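Local coordinates for diaminopimelate decarboxylase (Aquifex aeolicus, PDB 2P3E), which catalyses the pyridoxal 5'-phosphate-dependent decarboxylation of meso-2,6-diaminopimelate to L-lysine, the last step of lysine biosynthesis by the diaminopimelate pathway, at the interface of chains A and B. Sequence-based numbering; all coordinates share one arbitrary frame. Chains: chain A/B, Diaminopimelate decarboxylase.

The interface of chains A and B. Residues chain A 313, 317, 321, 381; chain B 313, 317, 321, 381.
A:Ile321 packs against B:Ile321 across the two-fold axis of the homodimer, and this pair buries the most surface in the patch, 46 and 48 Å². The two side chains meet at a slant, branch to branch: the gamma-methyl CG2 of A:Ile321 lies 3.6 Å from CG2 of B:Ile321, a close van der Waals contact. Each of these methyls also rests on the branch point opposite, with CB of A:Ile321 3.9 Å from CG2 of B:Ile321. In both copies CG1 sits between the backbone N and the carbonyl carbon (chi1 68° in A:Ile321), which puts CG2 beside the backbone N and turns it to the partner.

A:Ile317 and B:Ile317 approach differently, tip to tip. With CG1 anti to the backbone N (chi1 -156° in A:Ile317) and an extended second torsion, each chain points its delta-methyl across the boundary, and CD1 of A:Ile317 stops 4.0 Å from CD1 of B:Ile317. Together the two self-pairs form an apolar seam along the axis.

Methionines flank it at a looser distance: the terminal methyl CE of A:Met313 faces CE of B:Met381 at 4.3 Å, and the exchanged pair, CE of A:Met381 and CE of B:Met313, stands at 4.4 Å. Their smaller buried areas, 12 to 15 Å², fit a peripheral role.

A:Ile321 belongs to the short helix 318-322, A:Ile317 and A:Met313 to the loop leading into it, and A:Met381 to the 3-10 helix 379-381, and likewise in chain B. Decarboxylases of this family build their active sites at the dimer interface; the patch centre lies about 13 Å from A:Cys348, the likely proton donor, so any support it gives to catalysis is probably indirect, through the dimer.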
ATOM      1  N   MET A 313       5.727  -6.138  -3.524  1.00 20.77           N
ATOM      2  CA  MET A 313       5.392  -5.206  -2.454  1.00 21.06           C
ATOM      3  C   MET A 313       3.881  -4.983  -2.361  1.00 20.90           C
ATOM      4  O   MET A 313       3.375  -4.512  -1.332  1.00 21.16           O
ATOM      5  CB  MET A 313       6.104  -3.853  -2.674  1.00 21.30           C
ATOM      6  CG  MET A 313       5.706  -3.095  -3.967  1.00 21.12           C
ATOM      7  SD  MET A 313       6.705  -1.580  -4.174  1.00 23.20           S
ATOM      8  CE  MET A 313       6.167  -0.626  -2.754  1.00 22.51           C
ATOM      9  N   ILE A 317       4.500  -5.725   1.836  1.00 20.45           N
ATOM     10  CA  ILE A 317       5.165  -4.434   1.632  1.00 20.78           C
ATOM     11  C   ILE A 317       6.350  -4.193   2.590  1.00 21.11           C
ATOM     12  O   ILE A 317       7.203  -3.347   2.322  1.00 21.21           O
ATOM     13  CB  ILE A 317       4.139  -3.273   1.698  1.00 20.61           C
ATOM     14  CG1 ILE A 317       4.654  -2.040   0.913  1.00 21.62           C
ATOM     15  CG2 ILE A 317       3.763  -2.960   3.158  1.00 21.10           C
ATOM     16  CD1 ILE A 317       3.624  -0.852   0.777  1.00 21.23           C
ATOM     17  N   ILE A 321       9.339  -1.080   2.385  1.00 25.43           N
ATOM     18  CA  ILE A 321       9.154   0.222   3.039  1.00 25.65           C
ATOM     19  C   ILE A 321       9.806   0.341   4.423  1.00 26.27           C
ATOM     20  O   ILE A 321      10.037   1.459   4.900  1.00 25.77           O
ATOM     21  CB  ILE A 321       7.650   0.634   3.091  1.00 25.52           C
ATOM     22  CG1 ILE A 321       6.856  -0.278   4.037  1.00 24.16           C
ATOM     23  CG2 ILE A 321       7.048   0.678   1.651  1.00 24.89           C
ATOM     24  CD1 ILE A 321       5.427   0.225   4.328  1.00 24.53           C
ATOM     25  N   MET A 381      -1.724  -4.838   4.460  1.00 12.60           N
ATOM     26  CA  MET A 381      -1.178  -3.655   3.771  1.00 14.35           C
ATOM     27  C   MET A 381      -1.061  -3.887   2.256  1.00 14.15           C
ATOM     28  O   MET A 381      -0.402  -3.113   1.547  1.00 14.99           O
ATOM     29  CB  MET A 381       0.195  -3.308   4.363  1.00 14.37           C
ATOM     30  CG  MET A 381       0.172  -3.054   5.913  1.00 15.64           C
ATOM     31  SD  MET A 381       1.812  -2.528   6.497  1.00 19.15           S
ATOM     32  CE  MET A 381       1.814  -0.839   5.897  1.00 20.21           C
TER
ATOM     33  N   MET B 313      -2.068   7.338   4.896  1.00 16.37           N
ATOM     34  CA  MET B 313      -1.159   6.611   4.020  1.00 16.57           C
ATOM     35  C   MET B 313      -1.893   5.540   3.203  1.00 15.56           C
ATOM     36  O   MET B 313      -1.381   5.073   2.176  1.00 16.34           O
ATOM     37  CB  MET B 313      -0.012   5.998   4.833  1.00 16.58           C
ATOM     38  CG  MET B 313      -0.446   4.874   5.776  1.00 18.93           C
ATOM     39  SD  MET B 313       0.926   4.288   6.805  1.00 21.91           S
ATOM     40  CE  MET B 313       2.023   3.520   5.584  1.00 23.69           C
ATOM     41  N   ILE B 317       0.181   7.296  -0.235  1.00 13.61           N
ATOM     42  CA  ILE B 317       1.273   6.682   0.521  1.00 14.91           C
ATOM     43  C   ILE B 317       2.612   7.418   0.368  1.00 14.68           C
ATOM     44  O   ILE B 317       3.548   7.157   1.112  1.00 15.19           O
ATOM     45  CB  ILE B 317       1.420   5.187   0.117  1.00 14.70           C
ATOM     46  CG1 ILE B 317       2.078   4.370   1.250  1.00 15.84           C
ATOM     47  CG2 ILE B 317       2.136   5.060  -1.249  1.00 14.73           C
ATOM     48  CD1 ILE B 317       1.953   2.817   1.034  1.00 17.38           C
ATOM     49  N   ILE B 321       6.101   6.787   2.781  1.00 19.09           N
ATOM     50  CA  ILE B 321       7.144   5.850   2.369  1.00 19.91           C
ATOM     51  C   ILE B 321       8.334   6.465   1.640  1.00 20.49           C
ATOM     52  O   ILE B 321       9.406   5.842   1.592  1.00 20.17           O
ATOM     53  CB  ILE B 321       6.576   4.607   1.594  1.00 19.66           C
ATOM     54  CG1 ILE B 321       6.045   5.012   0.218  1.00 18.71           C
ATOM     55  CG2 ILE B 321       5.521   3.888   2.463  1.00 19.75           C
ATOM     56  CD1 ILE B 321       5.694   3.832  -0.695  1.00 19.91           C
ATOM     57  N   MET B 381      -1.744   3.338  -5.384  1.00 11.61           N
ATOM     58  CA  MET B 381      -1.074   2.647  -4.269  1.00 13.01           C
ATOM     59  C   MET B 381      -1.938   2.583  -3.000  1.00 12.45           C
ATOM     60  O   MET B 381      -1.471   2.152  -1.953  1.00 12.78           O
ATOM     61  CB  MET B 381       0.285   3.299  -3.964  1.00 12.78           C
ATOM     62  CG  MET B 381       1.203   3.383  -5.192  1.00 15.64           C
ATOM     63  SD  MET B 381       2.865   4.025  -4.811  1.00 17.88           S
ATOM     64  CE  MET B 381       3.697   2.540  -4.320  1.00 18.81           C
TER